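Local coordinates for protein aryl acylamidase (bacterium CSBL00001, PDB 4YJ6) that probably hydrolyses aryl acylamides into an aromatic amine and a carboxylate, as a member of the amidase signature enzyme family, at residues Gly137-Thr142 against Asn159-Gly165; Met83-Phe87 against Ser133-Gly137; Arg189-Trp194 against Thr399-Val405; Pro177-Asp183 against Tyr223-Arg229; Gly184-Ile190 against Cys431-Asn437. All coordinates share one frame; numbering follows the deposited sequence.

Contact 1 of 5, residues Gly137-Thr142 against Asn159-Gly165; sequences GFRGTT and NAGGSSG. With PO4 (phosphate ion), chain B.
Asn-159 and Thr-142 form the tightly packed end of this contact between two irregular loops. With CG anti to its backbone N (chi1 -164°), Asn-159 turns both ends of its amide to the backbone of Thr-142: OD1 accepts from Thr-142 N on a lone pair (2.9 Å), and ND2, which also bonds Asn-407, donates to Thr-142 O (3.0 Å). OD1 also takes Gly-161 N, from above the carbonyl plane, which closes an Asx turn, so the amide cannot flip without losing bonds. Thr-142 OG1 donates to Gly-161 O at 2.7 Å and weakly accepts from Gly-165 N at the start of helix 165-172. Glycines suit this stretch of loop because the chains almost touch: Gly-162 CA lies 3.2 Å from Thr-142 OG1. The other end is looser. Partly exposed Gly-137 rests its CA 3.7 Å from Ser-163 CB, without a hydrogen bond, beside the pocket where Ser-163 OG donates to phosphate O4 at 2.6 Å. A cis peptide precedes Ser-163, whose OG also bonds Lys-84 and whose N bonds Ser-187 OG, consistent with the Ser-cisSer-Lys triad of amidase signature enzymes. The polar grip at one end thus fixes a loop whose other end offers a hydroxyl to an anion.

Contact 2 of 5, residues Met83-Phe87 against Ser133-Gly137; sequences MKDLF and SPVYG
Leu-86 reaches across to Gly-137 and Ser-133 just beyond strand 80-84, which runs beside strand 126-131 and carries the probable triad lysine of the amidase signature fold. Its CG is anti to the backbone N (chi1 176°), which spreads the two methyls over the turn: CD1 lies 3.4 Å from Gly-137 N, and CD2 lies 3.6 Å from Gly-137 CA. Glycine fits there, since a branched aliphatic tip can rest directly on its main chain. The extended Lys-84 chain passes Ser-133 with CE 3.8 Å from Ser-133 OG, and carries its amine on to Ser-163, Ser-164 and Thr-182. Farther out, exposed Phe-87 brings CZ to the edge of the Tyr-136 ring, 3.7 Å from CD1; the two planes make 46°, neither stacked nor perpendicular. Tyr-136 sends its hydroxyl away to Ser-333. Within the turn, Pro-134 O holds two donors, Gly-137 N and the hydroxyl of Ser-133, the latter on a lone pair; placed by chi1 167°, this OG meets Leu-86 through van der Waals contact. The carboxylate of Asp-85, bonded by OD2 to Thr-96, is linked to Ser-133 by a water that donates to Asp-85 OD2 at 2.9 Å and accepts from Ser-133 N at 3.2 Å.

Contact 3 of 5, residues Arg189-Trp194 against Thr399-Val405; sequences RIPAAW and TLACMPV
Trp-194 lays one face of its indole against Pro-404, a flat surface meeting a blunt ring. Pro-404 CA stands 3.4 Å from the centroid of the six-membered ring of Trp-194, only 10° off the normal, a CH-pi contact, while Pro-404 CG rests 3.5 Å from Trp-194 CG. The edge of the indole is used as well: NE1 donates to Cys-402 O at 3.0 Å, nearly in the ring plane, so the ring is pinned in its rotation and its one polar atom is satisfied in a buried place. The contact sets helix 190-195 of the amidase fold against the loop that leaves strand 394-398 of the large mixed sheet. Leu-400 is the bump on the loop side; with CG anti to its carbonyl carbon (chi1 -56°), its fork points at the helix. Its CD1 fills the hollow between Ala-193 CB (3.7 Å) and Trp-194 CD1 (3.4 Å), and its CD2 meets Ile-190 CG1 at 3.9 Å, crossing that side chain at about a right angle. Alanine leaves the helix surface low enough for this methyl and, beside it, for Thr-399 CG2, 3.7 Å from Ala-193 CB.

Contact 4 of 5, residues Pro177-Asp183 against Tyr223-Arg229; sequences PVAGGTD and YEGPITR
Val-178 turns CG2 anti to its backbone N and Thr-228 turns CG2 anti to its carbonyl carbon (chi1 58°), and the two methyls lie side by side, 3.8 Å apart, with Pro-226 CB adjoining Val-178 CG2. At the other end, Asp-183 and Tyr-223 cross with carboxylate and ring planes 80° apart. Strands 178-183 and 223-228 are antiparallel neighbours in the large mixed sheet. Glycine suits Gly-181 because Ile-227 CD1 already occupies that face, and Gly-225 because the Pro-226 ring crowds it. Gly-181 N donates almost straight to Gly-225 O (2.9 Å), and Gly-225 N returns to Gly-181 O (3.1 Å) from well above its carbonyl plane. Gly-181 O also accepts from a water that donates to Glu-224 OE1. A second water joins Pro-177 O to Arg-229 N where the pairing ends. The backbone bonds between Asp-183 and Tyr-223 hold the aspartate in place, while its buried carboxylate, bridged to Arg-189 and bonded to Asn-437 and Ile-188 N, probably stays ionised.

Contact 5 of 5, residues Gly184-Ile190 against Cys431-Asn437; sequences GGGSIRI and CMTYLTN. With PO4 (phosphate ion), chain B.
Gly-184 sets its carbonyl oxygen over the flat amide of Asn-437, only 2.9 Å from CG and close to the normal of the amide, a dipolar contact rather than a hydrogen bond. The amide is held by ND2, which bonds Asp-183 and Tyr-221. This is the later glycine-rich loop of the amidase signature, which carries the probable nucleophile Ser-187 and runs from strand 178-183 to helix 190-195, against the start of helix 434-439. Glycines let the main chain come close to the bound phosphate: Gly-184 N (2.8 Å) and Gly-185 N (2.9 Å) donate to its O3, and the hydroxyl of Ser-187 joins them at 2.6 Å. The ion probably came from the crystallisation liquor, yet the grip is consistent with the oxyanion hole of the family. Outside the loop, Thr-433 has OG1 tucked between its N and carbonyl carbon (chi1 43°), which aims the hydroxyl at a lone pair of Gly-185 O, 2.9 Å away. Thr-433 suits the spot through this hydroxyl; its CB also lies over one face of the Arg-189 guanidinium, toward the rim. That group, whose salt bridge is with Asp-183, also makes weak bonds from NH1 (3.1 Å) and NH2 (3.2 Å) to Thr-433 O, bringing a positive charge to the turn that opens the helix. Beyond them the apolar flank closes where Ile-190 CD1 meets Cys-431 SG at 3.6 Å.

In the fold
Contacts 1, 3, 4 and 5 are buried, whereas contact 2 is only partly so and has an exposed aromatic at its margin. Contacts 1 and 5 grip the same phosphate from two loops; contact 2 sends its lysine to the serines of contact 1 and to the strand of contact 4, so these four surround one site. Contact 3 lies next to it, sharing Arg-189 and Ile-190 with contact 5 but relying mainly on apolar and aromatic packing, with a single indole hydrogen bond. Contact 4 is the regular one, backbone pairing of two strands; contacts 1 and 5 depend on side-chain-to-backbone bonds in glycine-rich loops. The salt bridge of Asp-183 with Arg-189 ties contact 4 to contacts 3 and 5.

Contact 1 of 5, residues Gly137-Thr142 against Asn159-Gly165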
# COMPACT_ATOMS: atom_id res chain seq x y z
N GLY A 137 6.52 -9.86 -2.65
CA GLY A 137 5.35 -9.03 -2.94
C GLY A 137 4.43 -9.61 -4.03
O GLY A 137 3.54 -8.92 -4.50
N PHE A 138 4.62 -10.88 -4.39
CA PHE A 138 4.10 -11.34 -5.71
C PHE A 138 2.68 -11.91 -5.59
O PHE A 138 2.40 -13.04 -6.03
CB PHE A 138 5.10 -12.33 -6.36
CG PHE A 138 5.14 -12.27 -7.88
CD1 PHE A 138 4.10 -12.76 -8.65
CD2 PHE A 138 6.24 -11.77 -8.54
CE1 PHE A 138 4.15 -12.70 -10.07
CE2 PHE A 138 6.29 -11.70 -9.94
CZ PHE A 138 5.23 -12.17 -10.69
N ARG A 139 1.79 -11.12 -4.99
CA ARG A 139 0.34 -11.40 -4.98
C ARG A 139 -0.38 -10.34 -4.15
O ARG A 139 0.24 -9.66 -3.32
CB ARG A 139 0.00 -12.78 -4.38
CG ARG A 139 0.66 -13.02 -3.00
CD ARG A 139 0.48 -14.47 -2.49
NE ARG A 139 1.19 -15.42 -3.34
CZ ARG A 139 0.85 -16.69 -3.54
NH1 ARG A 139 -0.23 -17.21 -2.96
NH2 ARG A 139 1.61 -17.44 -4.33
N GLY A 140 -1.68 -10.22 -4.38
CA GLY A 140 -2.52 -9.24 -3.70
C GLY A 140 -3.12 -9.76 -2.39
O GLY A 140 -4.09 -9.18 -1.88
N THR A 141 -2.54 -10.83 -1.85
CA THR A 141 -2.89 -11.33 -0.53
C THR A 141 -1.61 -11.33 0.30
O THR A 141 -0.50 -11.22 -0.24
CB THR A 141 -3.40 -12.77 -0.59
OG1 THR A 141 -2.47 -13.53 -1.37
CG2 THR A 141 -4.81 -12.80 -1.25
N THR A 142 -1.75 -11.42 1.61
CA THR A 142 -0.58 -11.55 2.47
C THR A 142 -0.53 -12.88 3.21
O THR A 142 -1.31 -13.12 4.12
CB THR A 142 -0.52 -10.39 3.47
OG1 THR A 142 -0.39 -9.17 2.73
CG2 THR A 142 0.73 -10.55 4.41
N ASN A 159 -8.48 -12.84 4.64
CA ASN A 159 -7.14 -12.26 4.52
C ASN A 159 -7.23 -10.74 4.49
O ASN A 159 -8.26 -10.16 4.08
CB ASN A 159 -6.52 -12.79 3.23
CG ASN A 159 -5.03 -12.59 3.16
OD1 ASN A 159 -4.54 -11.68 2.49
ND2 ASN A 159 -4.30 -13.45 3.83
N ALA A 160 -6.15 -10.08 4.94
CA ALA A 160 -6.09 -8.62 4.99
C ALA A 160 -5.86 -8.04 3.60
O ALA A 160 -6.02 -6.83 3.40
CB ALA A 160 -4.96 -8.18 5.92
N GLY A 161 -5.51 -8.91 2.65
CA GLY A 161 -5.05 -8.45 1.34
C GLY A 161 -3.55 -8.20 1.40
O GLY A 161 -2.93 -8.38 2.44
N GLY A 162 -2.97 -7.75 0.29
CA GLY A 162 -1.52 -7.64 0.20
C GLY A 162 -1.15 -6.84 -1.06
O GLY A 162 -2.03 -6.41 -1.81
N SER A 163 0.14 -6.62 -1.28
CA SER A 163 1.20 -7.20 -0.44
C SER A 163 1.46 -6.48 0.89
O SER A 163 2.20 -7.02 1.71
CB SER A 163 2.50 -7.30 -1.26
OG SER A 163 2.95 -6.01 -1.65
N SER A 164 0.90 -5.29 1.11
CA SER A 164 1.10 -4.59 2.39
C SER A 164 0.02 -4.97 3.40
O SER A 164 -0.56 -4.09 4.04
CB SER A 164 1.02 -3.07 2.23
OG SER A 164 1.82 -2.62 1.15
N GLY A 165 -0.21 -6.26 3.61
CA GLY A 165 -1.32 -6.68 4.44
C GLY A 165 -1.11 -6.38 5.92
O GLY A 165 -2.02 -5.94 6.60
P PO4 B . 3.41 -5.38 -5.27
O1 PO4 B . 2.71 -6.70 -5.61
O2 PO4 B . 4.44 -5.21 -6.36
O3 PO4 B . 2.39 -4.30 -5.32
O4 PO4 B . 4.12 -5.42 -3.94

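Contact 2 of 5, residues Met83-Phe87 against Ser133-Gly137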
# COMPACT_ATOMS: atom_id res chain seq x y z
N MSE A 83 7.24 -0.24 9.45
CA MSE A 83 7.56 -0.26 8.01
C MSE A 83 7.21 -1.66 7.53
O MSE A 83 6.89 -2.58 8.34
CB MSE A 83 9.05 0.03 7.77
CG MSE A 83 9.87 -1.13 8.31
SE MSE A 83 11.70 -0.90 7.87
CE MSE A 83 11.64 -0.92 5.92
N LYS A 84 7.27 -1.85 6.21
CA LYS A 84 6.91 -3.13 5.59
C LYS A 84 8.14 -4.00 5.30
O LYS A 84 9.15 -3.51 4.76
CB LYS A 84 6.19 -2.82 4.28
CG LYS A 84 5.82 -4.07 3.44
CD LYS A 84 5.00 -3.57 2.24
CE LYS A 84 4.79 -4.70 1.25
NZ LYS A 84 4.00 -4.23 0.09
N ASP A 85 8.04 -5.29 5.59
CA ASP A 85 9.12 -6.23 5.31
C ASP A 85 9.10 -6.73 3.84
O ASP A 85 8.88 -7.91 3.58
CB ASP A 85 8.99 -7.42 6.29
CG ASP A 85 10.09 -8.46 6.11
OD1 ASP A 85 11.14 -8.12 5.51
OD2 ASP A 85 9.89 -9.61 6.61
N LEU A 86 9.35 -5.83 2.89
CA LEU A 86 9.47 -6.21 1.49
C LEU A 86 10.52 -5.28 0.89
O LEU A 86 10.27 -4.08 0.74
CB LEU A 86 8.12 -6.08 0.75
CG LEU A 86 8.23 -6.38 -0.75
CD1 LEU A 86 8.74 -7.83 -0.99
CD2 LEU A 86 6.87 -6.17 -1.43
N PHE A 87 11.71 -5.83 0.62
CA PHE A 87 12.89 -5.04 0.29
C PHE A 87 13.13 -3.96 1.36
O PHE A 87 13.60 -2.86 1.06
CB PHE A 87 12.79 -4.46 -1.11
CG PHE A 87 12.77 -5.52 -2.17
CD1 PHE A 87 13.97 -6.13 -2.57
CD2 PHE A 87 11.57 -5.97 -2.72
CE1 PHE A 87 13.98 -7.13 -3.53
CE2 PHE A 87 11.56 -6.98 -3.69
CZ PHE A 87 12.75 -7.55 -4.09
N SER A 133 4.45 -9.34 4.54
CA SER A 133 4.20 -9.27 3.09
C SER A 133 4.29 -10.71 2.57
O SER A 133 4.99 -11.53 3.16
CB SER A 133 5.29 -8.38 2.41
OG SER A 133 5.31 -8.50 0.97
N PRO A 134 3.60 -11.02 1.45
CA PRO A 134 3.84 -12.26 0.72
C PRO A 134 5.22 -12.24 0.07
O PRO A 134 5.84 -11.17 -0.12
CB PRO A 134 2.77 -12.22 -0.39
CG PRO A 134 2.64 -10.74 -0.69
CD PRO A 134 2.68 -10.11 0.72
N VAL A 135 5.71 -13.42 -0.28
CA VAL A 135 7.06 -13.56 -0.80
C VAL A 135 7.24 -12.70 -2.05
O VAL A 135 6.46 -12.77 -2.98
CB VAL A 135 7.38 -15.05 -1.14
CG1 VAL A 135 8.67 -15.16 -1.96
CG2 VAL A 135 7.43 -15.90 0.17
N TYR A 136 8.28 -11.87 -2.03
CA TYR A 136 8.63 -10.99 -3.15
C TYR A 136 7.46 -10.07 -3.56
O TYR A 136 7.46 -9.52 -4.66
CB TYR A 136 9.13 -11.80 -4.37
CG TYR A 136 10.62 -12.09 -4.35
CD1 TYR A 136 11.53 -11.06 -4.40
CD2 TYR A 136 11.12 -13.41 -4.31
CE1 TYR A 136 12.90 -11.30 -4.40
CE2 TYR A 136 12.49 -13.66 -4.31
CZ TYR A 136 13.37 -12.61 -4.35
OH TYR A 136 14.73 -12.81 -4.35
N GLY A 137 6.52 -9.86 -2.65
CA GLY A 137 5.35 -9.03 -2.94
C GLY A 137 4.43 -9.61 -4.03
O GLY A 137 3.54 -8.92 -4.50
O HOH W 1 7.18 -10.40 5.78

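Contact 3 of 5, residues Arg189-Trp194 against Thr399-Val405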
# COMPACT_ATOMS: atom_id res chain seq x y z
N ARG A 189 -2.86 0.02 -1.93
CA ARG A 189 -4.28 0.25 -2.13
C ARG A 189 -5.11 -1.02 -1.95
O ARG A 189 -6.24 -0.96 -1.45
CB ARG A 189 -4.49 0.82 -3.57
CG ARG A 189 -3.80 2.19 -3.73
CD ARG A 189 -3.67 2.61 -5.21
NE ARG A 189 -2.59 1.86 -5.85
CZ ARG A 189 -2.54 1.66 -7.18
NH1 ARG A 189 -3.53 2.07 -7.98
NH2 ARG A 189 -1.51 1.02 -7.69
N ILE A 190 -4.57 -2.14 -2.39
CA ILE A 190 -5.28 -3.44 -2.33
C ILE A 190 -5.69 -3.79 -0.89
O ILE A 190 -6.88 -3.98 -0.61
CB ILE A 190 -4.40 -4.56 -2.90
CG1 ILE A 190 -4.17 -4.35 -4.41
CG2 ILE A 190 -5.03 -5.93 -2.67
CD1 ILE A 190 -2.91 -5.07 -4.91
N PRO A 191 -4.74 -3.80 0.06
CA PRO A 191 -5.16 -4.17 1.41
C PRO A 191 -5.94 -3.07 2.08
O PRO A 191 -6.74 -3.38 2.98
CB PRO A 191 -3.82 -4.46 2.13
CG PRO A 191 -2.83 -3.58 1.39
CD PRO A 191 -3.28 -3.66 -0.05
N ALA A 192 -5.72 -1.81 1.70
CA ALA A 192 -6.57 -0.74 2.24
C ALA A 192 -8.05 -1.02 1.88
O ALA A 192 -8.94 -0.92 2.74
CB ALA A 192 -6.14 0.62 1.65
N ALA A 193 -8.30 -1.36 0.61
CA ALA A 193 -9.66 -1.62 0.12
C ALA A 193 -10.31 -2.73 0.95
O ALA A 193 -11.48 -2.64 1.33
CB ALA A 193 -9.61 -2.03 -1.36
N TRP A 194 -9.57 -3.81 1.19
CA TRP A 194 -10.17 -4.91 1.97
C TRP A 194 -10.27 -4.67 3.47
O TRP A 194 -10.81 -5.51 4.17
CB TRP A 194 -9.37 -6.20 1.74
CG TRP A 194 -9.69 -6.92 0.45
CD1 TRP A 194 -10.57 -6.52 -0.53
CD2 TRP A 194 -9.13 -8.16 0.00
NE1 TRP A 194 -10.58 -7.45 -1.55
CE2 TRP A 194 -9.73 -8.47 -1.25
CE3 TRP A 194 -8.21 -9.07 0.55
CZ2 TRP A 194 -9.41 -9.61 -1.97
CZ3 TRP A 194 -7.89 -10.22 -0.17
CH2 TRP A 194 -8.49 -10.47 -1.43
N THR A 399 -11.62 -0.21 -6.42
CA THR A 399 -10.20 -0.54 -6.26
C THR A 399 -9.90 -1.95 -6.76
O THR A 399 -8.90 -2.17 -7.43
CB THR A 399 -9.81 -0.43 -4.78
OG1 THR A 399 -10.24 0.86 -4.33
CG2 THR A 399 -8.28 -0.61 -4.56
N LEU A 400 -10.80 -2.89 -6.43
CA LEU A 400 -10.58 -4.30 -6.68
C LEU A 400 -11.81 -4.95 -7.29
O LEU A 400 -12.93 -4.47 -7.12
CB LEU A 400 -10.32 -5.04 -5.37
CG LEU A 400 -9.16 -4.46 -4.57
CD1 LEU A 400 -9.08 -5.18 -3.22
CD2 LEU A 400 -7.88 -4.67 -5.39
N ALA A 401 -11.57 -6.07 -7.97
CA ALA A 401 -12.67 -6.78 -8.68
C ALA A 401 -13.42 -7.76 -7.78
O ALA A 401 -14.45 -8.31 -8.22
CB ALA A 401 -12.10 -7.52 -9.85
N CYS A 402 -12.92 -8.02 -6.57
CA CYS A 402 -13.56 -9.00 -5.68
C CYS A 402 -13.37 -8.66 -4.21
O CYS A 402 -12.51 -7.85 -3.84
CB CYS A 402 -13.01 -10.41 -5.94
SG CYS A 402 -11.20 -10.58 -5.67
N MSE A 403 -14.18 -9.31 -3.38
CA MSE A 403 -14.11 -9.18 -1.93
C MSE A 403 -13.00 -10.02 -1.33
O MSE A 403 -12.41 -10.87 -2.00
CB MSE A 403 -15.46 -9.63 -1.33
CG MSE A 403 -16.66 -8.87 -1.87
SE MSE A 403 -16.57 -6.96 -1.51
CE MSE A 403 -16.56 -6.96 0.44
N PRO A 404 -12.70 -9.79 -0.04
CA PRO A 404 -11.66 -10.58 0.61
C PRO A 404 -11.90 -12.08 0.49
O PRO A 404 -13.06 -12.54 0.47
CB PRO A 404 -11.76 -10.13 2.08
CG PRO A 404 -12.20 -8.73 2.02
CD PRO A 404 -13.20 -8.71 0.84
N VAL A 405 -10.79 -12.82 0.39
CA VAL A 405 -10.80 -14.27 0.34
C VAL A 405 -10.47 -14.86 1.71
O VAL A 405 -9.83 -14.23 2.56
CB VAL A 405 -9.81 -14.81 -0.71
CG1 VAL A 405 -10.15 -14.24 -2.09
CG2 VAL A 405 -8.34 -14.49 -0.33

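Contact 4 of 5, residues Pro177-Asp183 against Tyr223-Arg229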
# COMPACT_ATOMS: atom_id res chain seq x y z
N PRO A 177 -1.71 4.70 13.79
CA PRO A 177 -2.57 5.52 12.91
C PRO A 177 -2.10 5.55 11.46
O PRO A 177 -2.88 5.88 10.58
CB PRO A 177 -2.47 6.93 13.52
CG PRO A 177 -1.09 6.92 14.21
CD PRO A 177 -0.91 5.52 14.72
N VAL A 178 -0.86 5.17 11.21
CA VAL A 178 -0.32 5.18 9.83
C VAL A 178 0.69 4.04 9.76
O VAL A 178 1.35 3.71 10.76
CB VAL A 178 0.36 6.54 9.48
CG1 VAL A 178 1.44 6.91 10.52
CG2 VAL A 178 0.97 6.50 8.04
N ALA A 179 0.78 3.38 8.61
CA ALA A 179 1.80 2.34 8.41
C ALA A 179 2.31 2.45 6.97
O ALA A 179 1.58 2.89 6.09
CB ALA A 179 1.22 0.93 8.68
N GLY A 180 3.55 2.05 6.74
CA GLY A 180 4.12 2.16 5.41
C GLY A 180 3.76 0.99 4.50
O GLY A 180 3.85 -0.18 4.88
N GLY A 181 3.35 1.31 3.29
CA GLY A 181 3.09 0.30 2.29
C GLY A 181 4.00 0.51 1.09
O GLY A 181 4.65 1.56 0.94
N THR A 182 4.09 -0.51 0.26
CA THR A 182 4.78 -0.36 -1.02
C THR A 182 3.86 -0.90 -2.09
O THR A 182 2.94 -1.67 -1.79
CB THR A 182 6.15 -1.08 -1.06
OG1 THR A 182 5.99 -2.51 -1.05
CG2 THR A 182 7.01 -0.64 0.16
N ASP A 183 4.10 -0.50 -3.34
CA ASP A 183 3.05 -0.71 -4.36
C ASP A 183 3.71 -0.84 -5.75
O ASP A 183 4.29 0.14 -6.25
CB ASP A 183 2.13 0.53 -4.26
CG ASP A 183 0.85 0.45 -5.11
OD1 ASP A 183 0.89 0.11 -6.31
OD2 ASP A 183 -0.21 0.78 -4.54
N TYR A 223 6.11 2.37 -5.80
CA TYR A 223 5.85 3.48 -4.91
C TYR A 223 5.91 3.08 -3.45
O TYR A 223 5.53 1.95 -3.09
CB TYR A 223 4.40 3.94 -5.12
CG TYR A 223 3.97 4.16 -6.55
CD1 TYR A 223 4.27 5.37 -7.20
CD2 TYR A 223 3.23 3.19 -7.24
CE1 TYR A 223 3.86 5.61 -8.52
CE2 TYR A 223 2.81 3.44 -8.58
CZ TYR A 223 3.14 4.64 -9.19
OH TYR A 223 2.71 4.92 -10.47
N GLU A 224 6.34 4.01 -2.59
CA GLU A 224 6.07 3.88 -1.14
C GLU A 224 5.04 4.91 -0.74
O GLU A 224 5.02 6.03 -1.29
CB GLU A 224 7.37 4.10 -0.34
CG GLU A 224 8.46 3.04 -0.70
CD GLU A 224 9.50 2.81 0.38
OE1 GLU A 224 9.21 2.94 1.59
OE2 GLU A 224 10.65 2.48 -0.02
N GLY A 225 4.18 4.56 0.20
CA GLY A 225 3.18 5.52 0.65
C GLY A 225 2.46 5.02 1.89
O GLY A 225 2.66 3.90 2.32
N PRO A 226 1.60 5.87 2.45
CA PRO A 226 0.94 5.62 3.72
C PRO A 226 -0.41 4.90 3.59
O PRO A 226 -1.14 5.13 2.63
CB PRO A 226 0.73 7.02 4.28
CG PRO A 226 0.43 7.83 3.04
CD PRO A 226 1.33 7.22 1.95
N ILE A 227 -0.71 4.07 4.59
CA ILE A 227 -2.07 3.58 4.83
C ILE A 227 -2.53 4.18 6.16
O ILE A 227 -1.81 4.10 7.14
CB ILE A 227 -2.07 2.05 4.87
CG1 ILE A 227 -1.63 1.51 3.50
CG2 ILE A 227 -3.49 1.48 5.27
CD1 ILE A 227 -1.40 -0.01 3.45
N THR A 228 -3.71 4.81 6.18
CA THR A 228 -4.18 5.53 7.37
C THR A 228 -5.68 5.29 7.55
O THR A 228 -6.31 4.63 6.74
CB THR A 228 -4.01 7.06 7.20
OG1 THR A 228 -4.73 7.49 6.04
CG2 THR A 228 -2.53 7.44 7.05
N ARG A 229 -6.27 5.84 8.61
CA ARG A 229 -7.72 5.77 8.78
C ARG A 229 -8.37 7.06 8.35
O ARG A 229 -9.59 7.08 8.10
CB ARG A 229 -8.13 5.46 10.23
CG ARG A 229 -7.73 4.02 10.67
CD ARG A 229 -8.20 3.65 12.08
NE ARG A 229 -7.61 4.54 13.07
CZ ARG A 229 -6.40 4.36 13.61
NH1 ARG A 229 -5.66 3.28 13.34
NH2 ARG A 229 -5.95 5.26 14.46
O HOH W 2 -5.22 7.35 10.82
O HOH W 3 6.68 2.15 2.80

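Contact 5 of 5, residues Gly184-Ile190 against Cys431-Asn437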
# COMPACT_ATOMS: atom_id res chain seq x y z
N GLY A 184 3.64 -2.04 -6.35
CA GLY A 184 4.18 -2.31 -7.68
C GLY A 184 3.02 -2.80 -8.58
O GLY A 184 3.13 -2.70 -9.81
N GLY A 185 1.94 -3.29 -7.98
CA GLY A 185 0.73 -3.69 -8.73
C GLY A 185 -0.52 -3.27 -7.97
O GLY A 185 -1.62 -3.69 -8.28
N GLY A 186 -0.35 -2.42 -6.96
CA GLY A 186 -1.49 -1.96 -6.21
C GLY A 186 -1.35 -2.05 -4.70
O GLY A 186 -2.30 -1.72 -3.99
N SER A 187 -0.19 -2.42 -4.19
CA SER A 187 -0.16 -2.94 -2.82
C SER A 187 -0.24 -1.96 -1.65
O SER A 187 -0.28 -2.41 -0.51
CB SER A 187 1.02 -3.87 -2.68
OG SER A 187 0.74 -5.04 -3.46
N ILE A 188 -0.28 -0.66 -1.90
CA ILE A 188 -0.71 0.28 -0.86
C ILE A 188 -2.24 0.26 -0.78
O ILE A 188 -2.84 0.46 0.28
CB ILE A 188 -0.24 1.71 -1.23
CG1 ILE A 188 1.27 1.83 -0.99
CG2 ILE A 188 -0.98 2.79 -0.41
CD1 ILE A 188 1.86 2.99 -1.79
N ARG A 189 -2.86 0.02 -1.93
CA ARG A 189 -4.28 0.25 -2.13
C ARG A 189 -5.11 -1.02 -1.95
O ARG A 189 -6.24 -0.96 -1.45
CB ARG A 189 -4.49 0.82 -3.57
CG ARG A 189 -3.80 2.19 -3.73
CD ARG A 189 -3.67 2.61 -5.21
NE ARG A 189 -2.59 1.86 -5.85
CZ ARG A 189 -2.54 1.66 -7.18
NH1 ARG A 189 -3.53 2.07 -7.98
NH2 ARG A 189 -1.51 1.02 -7.69
N ILE A 190 -4.57 -2.14 -2.39
CA ILE A 190 -5.28 -3.44 -2.33
C ILE A 190 -5.69 -3.79 -0.89
O ILE A 190 -6.88 -3.98 -0.61
CB ILE A 190 -4.40 -4.56 -2.90
CG1 ILE A 190 -4.17 -4.35 -4.41
CG2 ILE A 190 -5.03 -5.93 -2.67
CD1 ILE A 190 -2.91 -5.07 -4.91
N CYS A 431 -6.58 -7.32 -9.13
CA CYS A 431 -6.08 -6.09 -8.52
C CYS A 431 -6.00 -5.01 -9.60
O CYS A 431 -4.91 -4.73 -10.12
CB CYS A 431 -4.68 -6.30 -7.90
SG CYS A 431 -4.64 -7.71 -6.73
N MSE A 432 -7.15 -4.40 -9.90
CA MSE A 432 -7.27 -3.47 -11.03
C MSE A 432 -6.40 -2.24 -10.87
O MSE A 432 -6.13 -1.54 -11.84
CB MSE A 432 -8.75 -3.11 -11.20
CG MSE A 432 -9.52 -4.38 -11.37
SE MSE A 432 -11.31 -3.85 -11.95
CE MSE A 432 -12.06 -3.20 -10.29
N THR A 433 -5.99 -2.00 -9.62
CA THR A 433 -4.96 -1.01 -9.27
C THR A 433 -3.70 -1.05 -10.14
O THR A 433 -3.01 -0.02 -10.26
CB THR A 433 -4.49 -1.31 -7.83
OG1 THR A 433 -4.32 -2.73 -7.66
CG2 THR A 433 -5.58 -0.89 -6.85
N TYR A 434 -3.35 -2.22 -10.70
CA TYR A 434 -2.04 -2.29 -11.37
C TYR A 434 -1.98 -1.36 -12.59
O TYR A 434 -0.86 -1.08 -13.07
CB TYR A 434 -1.61 -3.73 -11.76
CG TYR A 434 -2.46 -4.44 -12.82
CD1 TYR A 434 -2.47 -4.01 -14.15
CD2 TYR A 434 -3.18 -5.58 -12.49
CE1 TYR A 434 -3.23 -4.67 -15.12
CE2 TYR A 434 -3.94 -6.25 -13.43
CZ TYR A 434 -3.97 -5.80 -14.75
OH TYR A 434 -4.72 -6.47 -15.70
N LEU A 435 -3.12 -0.89 -13.09
CA LEU A 435 -3.07 0.03 -14.24
C LEU A 435 -2.22 1.28 -13.92
O LEU A 435 -1.56 1.79 -14.82
CB LEU A 435 -4.46 0.46 -14.69
CG LEU A 435 -5.33 -0.69 -15.16
CD1 LEU A 435 -6.75 -0.15 -15.49
CD2 LEU A 435 -4.72 -1.37 -16.37
N THR A 436 -2.25 1.79 -12.68
CA THR A 436 -1.46 3.01 -12.40
C THR A 436 0.00 2.68 -12.11
O THR A 436 0.84 3.57 -12.12
CB THR A 436 -2.01 3.81 -11.20
OG1 THR A 436 -1.87 3.04 -10.01
CG2 THR A 436 -3.49 4.13 -11.41
N ASN A 437 0.33 1.42 -11.88
CA ASN A 437 1.75 1.04 -11.90
C ASN A 437 2.26 1.00 -13.34
O ASN A 437 3.44 1.18 -13.59
CB ASN A 437 1.97 -0.32 -11.21
CG ASN A 437 1.48 -0.30 -9.79
OD1 ASN A 437 0.34 -0.68 -9.53
ND2 ASN A 437 2.31 0.17 -8.85
P PO4 B . 3.41 -5.38 -5.27
O1 PO4 B . 2.71 -6.70 -5.61
O2 PO4 B . 4.44 -5.21 -6.36
O3 PO4 B . 2.39 -4.30 -5.32
O4 PO4 B . 4.12 -5.42 -3.94